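Local atomic coordinates of 3-oxo-tetronate kinase (Haemophilus influenzae, PDB entry 1YZY), a protein that catalyses the ATP-dependent phosphorylation of 3-oxo-tetronate to 3-oxo-tetronate 4-phosphate. Residues 24-29 with 370-375; 241-246 with 380-385; 366-371 with 384-389; 13-18 with 219-224; 42-47 with 67-72. All blocks are in the same frame, centred on the assembly; numbering follows the deposited sequence.

Contact 1. Residues 24-29 with 370-375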
# COMPACT_ATOMS: atom_id res chain seq x y z
N LEU A 24 -3.46 -14.94 -0.14
CA LEU A 24 -2.55 -14.95 1.00
C LEU A 24 -2.98 -14.07 2.20
O LEU A 24 -3.30 -12.91 2.01
CB LEU A 24 -1.15 -14.53 0.53
CG LEU A 24 -0.06 -15.61 0.52
CD1 LEU A 24 -0.53 -16.90 -0.12
CD2 LEU A 24 1.19 -15.07 -0.16
N SER A 25 -3.03 -14.63 3.40
CA SER A 25 -3.40 -13.81 4.56
C SER A 25 -2.23 -12.84 4.79
O SER A 25 -1.08 -13.26 4.93
CB SER A 25 -3.70 -14.66 5.80
OG SER A 25 -2.66 -15.55 6.15
N THR A 26 -2.53 -11.54 4.81
CA THR A 26 -1.49 -10.51 4.93
C THR A 26 -1.63 -9.48 6.06
O THR A 26 -2.73 -9.07 6.42
CB THR A 26 -1.41 -9.73 3.58
OG1 THR A 26 -1.22 -10.64 2.49
CG2 THR A 26 -0.26 -8.71 3.58
N VAL A 27 -0.49 -9.08 6.62
CA VAL A 27 -0.43 -8.07 7.66
C VAL A 27 0.55 -7.00 7.20
O VAL A 27 1.70 -7.31 6.87
CB VAL A 27 0.06 -8.64 9.01
CG1 VAL A 27 0.40 -7.50 9.96
CG2 VAL A 27 -1.01 -9.51 9.63
N GLN A 28 0.08 -5.77 7.11
CA GLN A 28 0.93 -4.67 6.69
C GLN A 28 1.31 -3.77 7.88
O GLN A 28 0.47 -3.04 8.41
CB GLN A 28 0.24 -3.82 5.62
CG GLN A 28 1.08 -2.63 5.14
CD GLN A 28 0.31 -1.70 4.22
OE1 GLN A 28 -0.72 -2.08 3.65
NE2 GLN A 28 0.81 -0.48 4.07
N MET A 29 2.57 -3.83 8.28
CA MET A 29 3.08 -3.01 9.37
C MET A 29 3.63 -1.71 8.80
O MET A 29 4.31 -1.72 7.79
CB MET A 29 4.17 -3.77 10.12
CG MET A 29 3.69 -5.06 10.75
SD MET A 29 2.25 -4.84 11.84
CE MET A 29 2.96 -5.22 13.44
N PHE A 370 -1.99 -3.50 10.31
CA PHE A 370 -3.33 -4.01 10.08
C PHE A 370 -3.32 -5.32 9.32
O PHE A 370 -2.34 -5.67 8.66
CB PHE A 370 -4.12 -3.01 9.24
CG PHE A 370 -4.15 -1.62 9.80
CD1 PHE A 370 -5.14 -1.25 10.71
CD2 PHE A 370 -3.19 -0.69 9.44
CE1 PHE A 370 -5.16 0.04 11.25
CE2 PHE A 370 -3.19 0.60 9.97
CZ PHE A 370 -4.19 0.96 10.88
N HIS A 371 -4.39 -6.09 9.49
CA HIS A 371 -4.59 -7.32 8.76
C HIS A 371 -5.35 -6.92 7.49
O HIS A 371 -6.42 -6.31 7.63
CB HIS A 371 -5.56 -8.24 9.51
CG HIS A 371 -4.93 -8.97 10.64
ND1 HIS A 371 -4.49 -10.27 10.54
CD2 HIS A 371 -4.65 -8.58 11.91
CE1 HIS A 371 -3.95 -10.65 11.69
NE2 HIS A 371 -4.04 -9.64 12.53
N ILE A 372 -4.85 -7.23 6.30
CA ILE A 372 -5.61 -6.79 5.12
C ILE A 372 -6.75 -7.74 4.76
O ILE A 372 -6.56 -8.97 4.67
CB ILE A 372 -4.61 -6.68 3.94
CG1 ILE A 372 -3.31 -6.02 4.41
CG2 ILE A 372 -5.24 -5.86 2.81
CD1 ILE A 372 -3.37 -4.52 4.54
N GLY A 373 -7.93 -7.16 4.57
CA GLY A 373 -9.12 -7.93 4.25
C GLY A 373 -9.76 -7.66 2.91
O GLY A 373 -9.15 -7.06 2.02
N LYS A 374 -11.02 -8.06 2.78
CA LYS A 374 -11.78 -7.93 1.54
C LYS A 374 -11.80 -6.54 0.93
O LYS A 374 -12.00 -5.54 1.62
CB LYS A 374 -13.19 -8.45 1.73
CG LYS A 374 -13.83 -8.99 0.47
CD LYS A 374 -14.89 -10.00 0.85
CE LYS A 374 -15.69 -10.45 -0.35
NZ LYS A 374 -16.82 -11.30 0.11
N GLN A 375 -11.63 -6.50 -0.38
CA GLN A 375 -11.60 -5.26 -1.14
C GLN A 375 -12.99 -4.65 -1.34
O GLN A 375 -13.86 -5.26 -1.98
CB GLN A 375 -10.92 -5.50 -2.49
CG GLN A 375 -10.77 -4.27 -3.37
CD GLN A 375 -9.92 -4.53 -4.61
OE1 GLN A 375 -8.71 -4.71 -4.52
NE2 GLN A 375 -10.56 -4.54 -5.77
O HOH W 1 -4.47 -11.52 8.20
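Val27 and Gln28 pair with His371 and Phe370 as antiparallel strands, a buried contact that joins strand 26-30 of the sugar-binding N-terminal domain to strand 369-375 of the nucleotide-binding C-terminal domain. The axes of the two short strands approach to 4.6 Å, and their directions differ by 133°, a marked twist away from strict antiparallelism. Gln28 and Phe370 form a hydrogen-bonded pair: Gln28 N gives to Phe370 O at 2.9 Å, and Phe370 N returns a bond to Gln28 O at 3.1 Å. Next to them Val27 and His371 make a non-hydrogen-bonded pair with CA atoms 4.4 Å apart, and beyond it a single bond runs from Ile372 N to Thr26 O at 2.8 Å.

On one face the Val27 and His371 side chains lie side by side. Val27 CG2, anti to the carbonyl carbon, rests over the imidazole in a CH-pi contact, 3.9 Å from the His371 centroid and 20° off the ring normal. In the plane of that ring, a water sits 2.7 Å from His371 ND1 and gives a weak bond to Thr26 O. On the other face, which helix 9-20 covers, Ile372 CD1 touches Gln28 CB and, at 3.7 Å, Gln28 OE1. The Gln28 chain runs extended, and its NE2 has a weak bond to Ser13 OG.

The evidence thus points to a domain junction carried by main-chain bonds, with carbon contacts flanking it on both faces and a water as partner of His371 ND1.

Contact 2. Residues 241-246 with 380-385; sequences FTPTKG and VPWLKA
Trp382 of strand 380-385 offers one face of its indole to Pro243, which lies in the loop between helix 221-232 and strand 248-252; this proline-on-tryptophan CH-pi packing sets the 241-246 loop against the strand. Trp382 CB lies 4.1 Å from Phe241 O. Chi1 of -100° is well off a staggered value and sets CG where Pro243 CD can meet it at 3.7 Å. CD1 has Pro243 CD and, more distantly, Thr242 CG2 as neighbours; NE1 also passes Pro243 CD, but its hydrogen bond goes to Ala408 O of helix 404-410. At the ring fusion, Trp382 CD2 lies 3.4 Å from Pro243 CD, with Trp382 CE2 close behind. Farther out, CE3, CZ3, CH2 and CZ2 all gather round Pro243 CG. This carbon is 3.3 Å from the centroid of the six-membered ring and only 7° off its normal, clear evidence of a close CH-pi contact in which the two side chains cross at about a right angle.

A second patch involves Phe241. Its CE1 and CZ reach Lys384 CB, CE1 at 3.8 Å, while Leu383 C lies at the phenyl edge. The Lys384 chain then bends away at chi3 and chi4, and NZ donates to Ala385 O at 2.9 Å.

Strand 391-395 touches both patches through Phe391 and Ala393, and strand 349-353 adds Asn349 against Pro243 and Ile351 against Trp382. Phe241 shares a backbone hydrogen bond with Lys374 of strand 369-375.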
# COMPACT_ATOMS: atom_id res chain seq x y z
N PHE A 241 -11.52 -11.52 5.09
CA PHE A 241 -12.42 -11.05 6.13
C PHE A 241 -13.07 -9.69 5.92
O PHE A 241 -12.60 -8.86 5.14
CB PHE A 241 -11.70 -11.05 7.49
CG PHE A 241 -10.69 -9.93 7.66
CD1 PHE A 241 -11.09 -8.65 8.04
CD2 PHE A 241 -9.33 -10.17 7.45
CE1 PHE A 241 -10.17 -7.62 8.21
CE2 PHE A 241 -8.39 -9.14 7.62
CZ PHE A 241 -8.82 -7.86 8.00
N THR A 242 -14.17 -9.49 6.64
CA THR A 242 -14.93 -8.23 6.65
C THR A 242 -15.25 -7.98 8.14
O THR A 242 -14.98 -8.82 9.00
CB THR A 242 -16.23 -8.29 5.78
OG1 THR A 242 -17.01 -9.45 6.10
CG2 THR A 242 -15.90 -8.30 4.32
N PRO A 243 -15.73 -6.77 8.49
CA PRO A 243 -16.04 -6.55 9.90
C PRO A 243 -17.20 -7.42 10.38
O PRO A 243 -18.10 -7.76 9.60
CB PRO A 243 -16.46 -5.08 9.92
CG PRO A 243 -15.69 -4.49 8.80
CD PRO A 243 -15.88 -5.52 7.73
N THR A 244 -17.13 -7.85 11.63
CA THR A 244 -18.21 -8.63 12.20
C THR A 244 -19.22 -7.61 12.72
O THR A 244 -18.88 -6.44 12.89
CB THR A 244 -17.73 -9.54 13.36
OG1 THR A 244 -16.61 -8.94 14.02
CG2 THR A 244 -17.35 -10.93 12.83
N LYS A 245 -20.47 -8.03 12.92
CA LYS A 245 -21.51 -7.13 13.41
C LYS A 245 -21.09 -6.35 14.66
O LYS A 245 -20.75 -6.94 15.70
CB LYS A 245 -22.82 -7.88 13.67
CG LYS A 245 -23.82 -7.79 12.52
CD LYS A 245 -24.88 -6.70 12.75
CE LYS A 245 -24.27 -5.30 12.87
NZ LYS A 245 -23.48 -4.90 11.67
N GLY A 246 -21.16 -5.02 14.54
CA GLY A 246 -20.79 -4.13 15.63
C GLY A 246 -21.20 -2.70 15.28
O GLY A 246 -21.80 -2.47 14.23
N VAL A 380 -9.20 0.30 -1.63
CA VAL A 380 -9.86 0.42 -0.34
C VAL A 380 -10.25 -0.92 0.28
O VAL A 380 -11.39 -1.36 0.16
CB VAL A 380 -11.13 1.31 -0.42
CG1 VAL A 380 -11.58 1.71 0.97
CG2 VAL A 380 -10.87 2.54 -1.27
N PRO A 381 -9.29 -1.64 0.89
CA PRO A 381 -9.64 -2.92 1.50
C PRO A 381 -10.15 -2.72 2.95
O PRO A 381 -10.05 -1.62 3.51
CB PRO A 381 -8.31 -3.66 1.49
CG PRO A 381 -7.32 -2.57 1.71
CD PRO A 381 -7.83 -1.48 0.79
N TRP A 382 -10.74 -3.76 3.52
CA TRP A 382 -11.20 -3.70 4.90
C TRP A 382 -9.96 -4.02 5.72
O TRP A 382 -9.15 -4.87 5.33
CB TRP A 382 -12.30 -4.74 5.17
CG TRP A 382 -13.67 -4.14 5.16
CD1 TRP A 382 -14.68 -4.42 4.28
CD2 TRP A 382 -14.16 -3.11 6.02
NE1 TRP A 382 -15.77 -3.62 4.55
CE2 TRP A 382 -15.47 -2.80 5.61
CE3 TRP A 382 -13.61 -2.41 7.11
CZ2 TRP A 382 -16.26 -1.83 6.25
CZ3 TRP A 382 -14.38 -1.44 7.74
CH2 TRP A 382 -15.69 -1.16 7.31
N LEU A 383 -9.81 -3.35 6.86
CA LEU A 383 -8.65 -3.56 7.72
C LEU A 383 -9.07 -3.96 9.13
O LEU A 383 -10.24 -3.88 9.50
CB LEU A 383 -7.84 -2.26 7.82
CG LEU A 383 -7.34 -1.52 6.57
CD1 LEU A 383 -6.81 -0.13 6.97
CD2 LEU A 383 -6.26 -2.33 5.88
N LYS A 384 -8.12 -4.48 9.89
CA LYS A 384 -8.37 -4.82 11.27
C LYS A 384 -7.04 -4.63 11.96
O LYS A 384 -6.03 -5.16 11.52
CB LYS A 384 -8.85 -6.25 11.49
CG LYS A 384 -9.32 -6.44 12.94
CD LYS A 384 -9.63 -7.87 13.30
CE LYS A 384 -8.38 -8.65 13.67
NZ LYS A 384 -7.69 -8.07 14.87
N ALA A 385 -7.05 -3.83 13.02
CA ALA A 385 -5.85 -3.55 13.78
C ALA A 385 -5.24 -4.83 14.31
O ALA A 385 -5.94 -5.81 14.53
CB ALA A 385 -6.19 -2.61 14.93

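Contact 3. Residues 366-371 with 384-389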
# COMPACT_ATOMS: atom_id res chain seq x y z
N GLY A 366 -3.89 4.79 17.78
CA GLY A 366 -2.61 4.15 18.07
C GLY A 366 -2.25 2.86 17.36
O GLY A 366 -1.40 2.12 17.85
N PHE A 367 -2.85 2.61 16.20
CA PHE A 367 -2.58 1.38 15.44
C PHE A 367 -1.28 1.45 14.63
O PHE A 367 -1.02 2.43 13.92
CB PHE A 367 -3.77 1.06 14.55
CG PHE A 367 -5.06 0.97 15.30
CD1 PHE A 367 -5.12 0.35 16.55
CD2 PHE A 367 -6.23 1.47 14.75
CE1 PHE A 367 -6.32 0.24 17.24
CE2 PHE A 367 -7.44 1.37 15.43
CZ PHE A 367 -7.48 0.75 16.68
N THR A 368 -0.48 0.39 14.73
CA THR A 368 0.81 0.31 14.06
C THR A 368 0.84 -0.60 12.84
O THR A 368 1.84 -0.64 12.11
CB THR A 368 1.88 -0.21 15.04
OG1 THR A 368 1.51 -1.52 15.51
CG2 THR A 368 2.01 0.73 16.25
N GLY A 369 -0.22 -1.36 12.65
CA GLY A 369 -0.30 -2.28 11.53
C GLY A 369 -1.71 -2.80 11.41
O GLY A 369 -2.53 -2.59 12.30
N PHE A 370 -1.99 -3.50 10.31
CA PHE A 370 -3.33 -4.01 10.08
C PHE A 370 -3.32 -5.32 9.32
O PHE A 370 -2.34 -5.67 8.66
CB PHE A 370 -4.12 -3.01 9.24
CG PHE A 370 -4.15 -1.62 9.80
CD1 PHE A 370 -5.14 -1.25 10.71
CD2 PHE A 370 -3.19 -0.69 9.44
CE1 PHE A 370 -5.16 0.04 11.25
CE2 PHE A 370 -3.19 0.60 9.97
CZ PHE A 370 -4.19 0.96 10.88
N HIS A 371 -4.39 -6.09 9.49
CA HIS A 371 -4.59 -7.32 8.76
C HIS A 371 -5.35 -6.92 7.49
O HIS A 371 -6.42 -6.31 7.63
CB HIS A 371 -5.56 -8.24 9.51
CG HIS A 371 -4.93 -8.97 10.64
ND1 HIS A 371 -4.49 -10.27 10.54
CD2 HIS A 371 -4.65 -8.58 11.91
CE1 HIS A 371 -3.95 -10.65 11.69
NE2 HIS A 371 -4.04 -9.64 12.53
N LYS A 384 -8.12 -4.48 9.89
CA LYS A 384 -8.37 -4.82 11.27
C LYS A 384 -7.04 -4.63 11.96
O LYS A 384 -6.03 -5.16 11.52
CB LYS A 384 -8.85 -6.25 11.49
CG LYS A 384 -9.32 -6.44 12.94
CD LYS A 384 -9.63 -7.87 13.30
CE LYS A 384 -8.38 -8.65 13.67
NZ LYS A 384 -7.69 -8.07 14.87
N ALA A 385 -7.05 -3.83 13.02
CA ALA A 385 -5.85 -3.55 13.78
C ALA A 385 -5.24 -4.83 14.31
O ALA A 385 -5.94 -5.81 14.53
CB ALA A 385 -6.19 -2.61 14.93
N VAL A 386 -3.91 -4.84 14.46
CA VAL A 386 -3.24 -6.01 15.01
C VAL A 386 -3.36 -6.00 16.55
O VAL A 386 -3.38 -7.06 17.19
CB VAL A 386 -1.74 -6.06 14.59
CG1 VAL A 386 -1.63 -6.25 13.09
CG2 VAL A 386 -1.02 -4.79 15.01
N GLU A 387 -3.47 -4.80 17.11
CA GLU A 387 -3.59 -4.58 18.56
C GLU A 387 -4.91 -5.00 19.20
O GLU A 387 -4.92 -5.42 20.36
CB GLU A 387 -3.34 -3.10 18.90
CG GLU A 387 -1.94 -2.60 18.57
CD GLU A 387 -1.79 -2.07 17.15
OE1 GLU A 387 -2.62 -2.35 16.27
OE2 GLU A 387 -0.81 -1.34 16.93
N GLU A 388 -6.01 -4.84 18.47
CA GLU A 388 -7.33 -5.19 18.97
C GLU A 388 -8.37 -5.31 17.86
O GLU A 388 -8.18 -4.77 16.78
CB GLU A 388 -7.79 -4.17 20.02
CG GLU A 388 -7.74 -2.71 19.56
CD GLU A 388 -8.06 -1.73 20.69
OE1 GLU A 388 -8.86 -2.07 21.58
OE2 GLU A 388 -7.49 -0.62 20.68
N ASP A 389 -9.49 -5.96 18.16
CA ASP A 389 -10.57 -6.17 17.21
C ASP A 389 -11.29 -4.92 16.71
O ASP A 389 -12.50 -4.76 16.92
CB ASP A 389 -11.61 -7.13 17.79
CG ASP A 389 -11.08 -8.56 17.94
OD1 ASP A 389 -10.00 -8.87 17.38
OD2 ASP A 389 -11.76 -9.37 18.62
O HOH W 2 -3.78 -9.32 15.74
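Phe370 and Ala385 face each other as an antiparallel non-hydrogen-bonded pair, CA atoms 4.5 Å apart, at the open end of the beta hairpin formed by strands 369-375 and 380-385. Beside them His371 N donates to Lys384 O at 2.8 Å and 168°; farther out, Val386 N to Gly369 O is only a weak bond. The same Lys384 O also lies at the edge of the His371 ring, and a water links His371 NE2 to Val386 O.

Side chains close the end of the hairpin. Ala385 CB sits over one face of Phe367, 3.6 Å from its centroid, a CH-pi contact 15° off the ring normal. Glu388 OE2 comes to the edge of that ring, with the carboxylate nearly perpendicular to it, and forms a salt bridge with Lys343.

Glu387, bent at chi2 (89°), turns its carboxylate back to Thr368. Its OE2 is gripped twice: Thr368 N binds the syn lone pair of Glu387 OE2 at 2.8 Å, and Thr368 OG1 donates from above the carboxylate plane at 2.7 Å. The other oxygen, Glu387 OE1, is buried without a polar partner and lies 3.7 Å from Phe367 CD1.

Contact 4. Residues 13-18 with 219-224; sequences SDIASF and GGSGLG
Asp14 and Ser221 join helix 9-20 to the first turn of helix 221-232, which follows strand 216-219 after Gly220 in the sugar-binding domain. Both helices touch strand 77-80, Ile15 and Ser221 meeting Lys80. Backbones come close here, with the CA atoms of Ile15 and Ser221 4.9 Å apart.

A single hydrogen bond spans the contact. Ser221 OG, anti to its carbonyl carbon (chi1 -62°), donates to Asp14 OD2 at 2.6 Å. Asp14 OD2 accepts with its anti lone pair, on the side away from the other carboxylate oxygen. It also lies in the plane of the Phe18 ring, at its edge, one turn along the same helix. Phe18 in turn packs on Ser221, its CD2 3.5 Å from Ser221 CB; the serine thus meets Asp14 at its hydroxyl and the aromatic ring at its methylene.

Ile15 supplies the apolar part. Its CG1 is anti to the backbone N (chi1 -165°), and chi2 (174°) extends CD1 to 3.9 Å from Gly220 O and 4.4 Å from Gly224 CA. Tyr78 OH binds Gly220 O, which satisfies that carbonyl, and has a weak hydrogen bond with Gly224 N.

Taken together, one short polar bond links the start of helix 221-232 to helix 9-20, while Gly224 has no CB where one would clash with Ile15 CD1, so the isoleucine tip can lie against the helix backbone.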
# COMPACT_ATOMS: atom_id res chain seq x y z
N SER A 13 0.93 -0.75 0.38
CA SER A 13 -0.51 -0.99 0.36
C SER A 13 -0.87 -1.75 -0.90
O SER A 13 -1.68 -2.69 -0.88
CB SER A 13 -1.27 0.33 0.37
OG SER A 13 -1.18 0.99 1.61
N ASP A 14 -0.29 -1.32 -2.02
CA ASP A 14 -0.54 -1.93 -3.32
C ASP A 14 -0.22 -3.42 -3.38
O ASP A 14 -1.09 -4.23 -3.71
CB ASP A 14 0.24 -1.21 -4.40
CG ASP A 14 -0.22 -1.55 -5.79
OD1 ASP A 14 -1.32 -1.11 -6.18
OD2 ASP A 14 0.52 -2.25 -6.51
N ILE A 15 1.02 -3.78 -3.05
CA ILE A 15 1.43 -5.18 -3.09
C ILE A 15 0.66 -6.00 -2.07
O ILE A 15 0.33 -7.15 -2.34
CB ILE A 15 2.97 -5.36 -2.92
CG1 ILE A 15 3.38 -6.78 -3.33
CG2 ILE A 15 3.41 -5.11 -1.47
CD1 ILE A 15 4.88 -7.01 -3.34
N ALA A 16 0.36 -5.40 -0.91
CA ALA A 16 -0.37 -6.09 0.15
C ALA A 16 -1.77 -6.49 -0.31
O ALA A 16 -2.26 -7.56 0.05
CB ALA A 16 -0.45 -5.21 1.40
N SER A 17 -2.42 -5.61 -1.07
CA SER A 17 -3.74 -5.91 -1.62
C SER A 17 -3.58 -7.04 -2.64
O SER A 17 -4.43 -7.93 -2.72
CB SER A 17 -4.33 -4.69 -2.32
OG SER A 17 -5.27 -4.02 -1.48
N PHE A 18 -2.51 -6.98 -3.42
CA PHE A 18 -2.24 -8.01 -4.42
C PHE A 18 -2.04 -9.37 -3.80
O PHE A 18 -2.53 -10.37 -4.31
CB PHE A 18 -1.03 -7.63 -5.29
CG PHE A 18 -1.41 -6.94 -6.56
CD1 PHE A 18 -2.28 -7.55 -7.46
CD2 PHE A 18 -0.92 -5.67 -6.86
CE1 PHE A 18 -2.66 -6.91 -8.63
CE2 PHE A 18 -1.29 -5.02 -8.04
CZ PHE A 18 -2.17 -5.64 -8.93
N GLY A 219 11.26 -6.47 -6.98
CA GLY A 219 10.38 -6.05 -8.05
C GLY A 219 9.25 -5.15 -7.60
O GLY A 219 9.29 -4.59 -6.51
N GLY A 220 8.29 -4.94 -8.49
CA GLY A 220 7.13 -4.12 -8.17
C GLY A 220 6.06 -5.02 -7.57
O GLY A 220 6.37 -5.92 -6.78
N SER A 221 4.80 -4.80 -7.93
CA SER A 221 3.72 -5.63 -7.40
C SER A 221 3.44 -6.84 -8.30
O SER A 221 2.90 -7.85 -7.84
CB SER A 221 2.45 -4.82 -7.24
OG SER A 221 2.63 -3.76 -6.31
N GLY A 222 3.75 -6.70 -9.59
CA GLY A 222 3.52 -7.77 -10.55
C GLY A 222 4.00 -9.15 -10.15
O GLY A 222 3.23 -10.10 -10.18
N LEU A 223 5.28 -9.28 -9.82
CA LEU A 223 5.81 -10.59 -9.44
C LEU A 223 5.22 -11.09 -8.14
O LEU A 223 4.92 -12.28 -8.00
CB LEU A 223 7.34 -10.55 -9.32
CG LEU A 223 7.99 -11.83 -8.79
CD1 LEU A 223 7.73 -12.98 -9.75
CD2 LEU A 223 9.48 -11.61 -8.60
N GLY A 224 5.14 -10.19 -7.16
CA GLY A 224 4.60 -10.55 -5.86
C GLY A 224 3.23 -11.15 -5.96
O GLY A 224 2.90 -12.07 -5.20

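Contact 5. Residues 42-47 with 67-72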
# COMPACT_ATOMS: atom_id res chain seq x y z
N ASP A 42 0.30 -15.49 6.29
CA ASP A 42 1.08 -15.98 5.16
C ASP A 42 2.12 -14.97 4.69
O ASP A 42 3.17 -15.36 4.16
CB ASP A 42 0.17 -16.32 3.98
CG ASP A 42 -0.85 -17.38 4.30
OD1 ASP A 42 -0.52 -18.34 5.03
OD2 ASP A 42 -1.99 -17.25 3.81
N ALA A 43 1.80 -13.69 4.82
CA ALA A 43 2.70 -12.62 4.39
C ALA A 43 2.65 -11.39 5.30
O ALA A 43 1.60 -11.02 5.82
CB ALA A 43 2.37 -12.22 2.94
N ILE A 44 3.81 -10.78 5.51
CA ILE A 44 3.88 -9.57 6.31
C ILE A 44 4.63 -8.54 5.49
O ILE A 44 5.74 -8.81 5.02
CB ILE A 44 4.64 -9.78 7.64
CG1 ILE A 44 4.00 -10.90 8.45
CG2 ILE A 44 4.64 -8.48 8.45
CD1 ILE A 44 4.80 -11.32 9.66
N VAL A 45 4.01 -7.39 5.26
CA VAL A 45 4.60 -6.31 4.50
C VAL A 45 5.00 -5.16 5.43
O VAL A 45 4.17 -4.67 6.19
CB VAL A 45 3.59 -5.74 3.47
CG1 VAL A 45 4.25 -4.65 2.63
CG2 VAL A 45 3.05 -6.84 2.58
N ILE A 46 6.26 -4.73 5.40
CA ILE A 46 6.69 -3.60 6.22
C ILE A 46 6.89 -2.38 5.33
O ILE A 46 7.68 -2.40 4.40
CB ILE A 46 7.99 -3.90 7.02
CG1 ILE A 46 7.70 -4.95 8.09
CG2 ILE A 46 8.51 -2.62 7.70
CD1 ILE A 46 8.89 -5.28 8.95
N SER A 47 6.09 -1.35 5.59
CA SER A 47 6.11 -0.10 4.85
C SER A 47 7.15 0.87 5.40
O SER A 47 7.15 1.18 6.60
CB SER A 47 4.70 0.54 4.90
OG SER A 47 4.74 1.95 4.99
N GLN A 67 15.24 -8.17 9.86
CA GLN A 67 15.51 -8.83 11.13
C GLN A 67 14.21 -9.13 11.86
O GLN A 67 14.05 -10.20 12.45
CB GLN A 67 16.45 -7.99 11.99
CG GLN A 67 16.95 -8.70 13.23
CD GLN A 67 17.73 -9.96 12.93
OE1 GLN A 67 17.63 -10.95 13.65
NE2 GLN A 67 18.53 -9.92 11.87
N TRP A 68 13.28 -8.18 11.80
CA TRP A 68 11.98 -8.36 12.44
C TRP A 68 11.20 -9.44 11.70
O TRP A 68 10.72 -10.40 12.32
CB TRP A 68 11.19 -7.05 12.45
CG TRP A 68 9.93 -7.16 13.26
CD1 TRP A 68 9.80 -7.00 14.60
CD2 TRP A 68 8.63 -7.53 12.77
NE1 TRP A 68 8.51 -7.24 14.99
CE2 TRP A 68 7.77 -7.57 13.89
CE3 TRP A 68 8.12 -7.82 11.50
CZ2 TRP A 68 6.41 -7.90 13.78
CZ3 TRP A 68 6.77 -8.15 11.39
CH2 TRP A 68 5.93 -8.18 12.52
N LEU A 69 11.03 -9.27 10.39
CA LEU A 69 10.32 -10.26 9.58
C LEU A 69 10.90 -11.66 9.84
O LEU A 69 10.15 -12.64 9.96
CB LEU A 69 10.41 -9.90 8.09
CG LEU A 69 9.61 -8.66 7.65
CD1 LEU A 69 10.18 -8.11 6.37
CD2 LEU A 69 8.12 -8.97 7.50
N LYS A 70 12.22 -11.74 9.96
CA LYS A 70 12.91 -13.00 10.23
C LYS A 70 12.52 -13.53 11.61
O LYS A 70 12.20 -14.72 11.76
CB LYS A 70 14.43 -12.78 10.18
CG LYS A 70 15.24 -14.05 10.40
CD LYS A 70 16.69 -13.75 10.73
CE LYS A 70 17.56 -15.00 10.68
NZ LYS A 70 17.04 -16.10 11.54
N GLU A 71 12.61 -12.67 12.62
CA GLU A 71 12.26 -13.06 13.99
C GLU A 71 10.81 -13.48 14.09
O GLU A 71 10.45 -14.28 14.96
CB GLU A 71 12.52 -11.91 14.97
CG GLU A 71 14.00 -11.62 15.25
CD GLU A 71 14.22 -10.45 16.20
OE1 GLU A 71 15.17 -10.51 17.00
OE2 GLU A 71 13.46 -9.46 16.13
N ASN A 72 9.98 -12.96 13.19
CA ASN A 72 8.56 -13.30 13.21
C ASN A 72 8.08 -14.37 12.23
O ASN A 72 6.92 -14.36 11.81
CB ASN A 72 7.72 -12.02 13.15
CG ASN A 72 7.61 -11.35 14.51
OD1 ASN A 72 6.76 -11.71 15.33
ND2 ASN A 72 8.51 -10.41 14.80
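Ile44 and Ile46 pack against Trp68 and Leu69, joining strand 43-47 to helix 55-71 in the alpha/beta architecture of the sugar-binding domain. The short strand and helix segments run nearly antiparallel, at 160°, with axes 10.0 Å apart, the spacing of a helix layered on a sheet. Ile44 and Ile46 are alternate residues and so share the helix side of the strand; Ala43 and Val45 turn to the other side, where helix 9-20 lies.

Side chain meets side chain through carbon atoms alone. With CG1 of Ile44 beside the backbone N (chi1 -57°), CG2 is anti to that nitrogen and comes to the indole at its edge, in plane, Ile44 CG2 lying 3.6 Å from Trp68 CZ3; the two side chains cross at about a right angle. The Leu69 and Ile44 side chains slide past each other in opposite directions, bringing Leu69 CD2 to 3.6 Å from Ile44 CB and 3.4 Å from Ile44 O. Ile46 and Leu69 instead reach toward each other tip to tip, Ile46 CD1 lying 3.7 Å from Leu69 CG. That same methyl also touches Trp68 CE3, so it settles between the leucine and the tryptophan. Leu69 continues the apolar layer onto Ile5 of strand 3-6.

Polar bonds belong to the helix end and to the loop that precedes the strand. Trp68 NE1 has a weak bond to Gln35 O, and Asn72 OD1 accepts from Leu37 N. Asn72, the first residue to leave the helix, folds its amide back: ND2 gives a weak bond to Trp68 O and lies over one face of the indole, offset toward its rim.

Contacts 1, 4 and 5 are buried, whereas contacts 2 and 3 are partly buried, around strand 380-385. Contacts 1 and 3 share strand 369-375 through Phe370 and His371; contacts 2 and 3 share strand 380-385. Chemistry follows place: contact 1 is mainly backbone bonding at the domain junction, contact 5 has no hydrogen bond between its segments and is mainly apolar, contact 4 is one side-chain bond between helices, contact 2 proline-aromatic packing, and contact 3 a hairpin end where a glutamate carboxylate binds Thr368. Val45 ties several together, bonding through its backbone to Val27 and Met29 of contact 1 while its side chain meets Ile15 and Ala16 of contact 4. Contacts 2 and 5 stay about 10 Å apart at their nearest atoms.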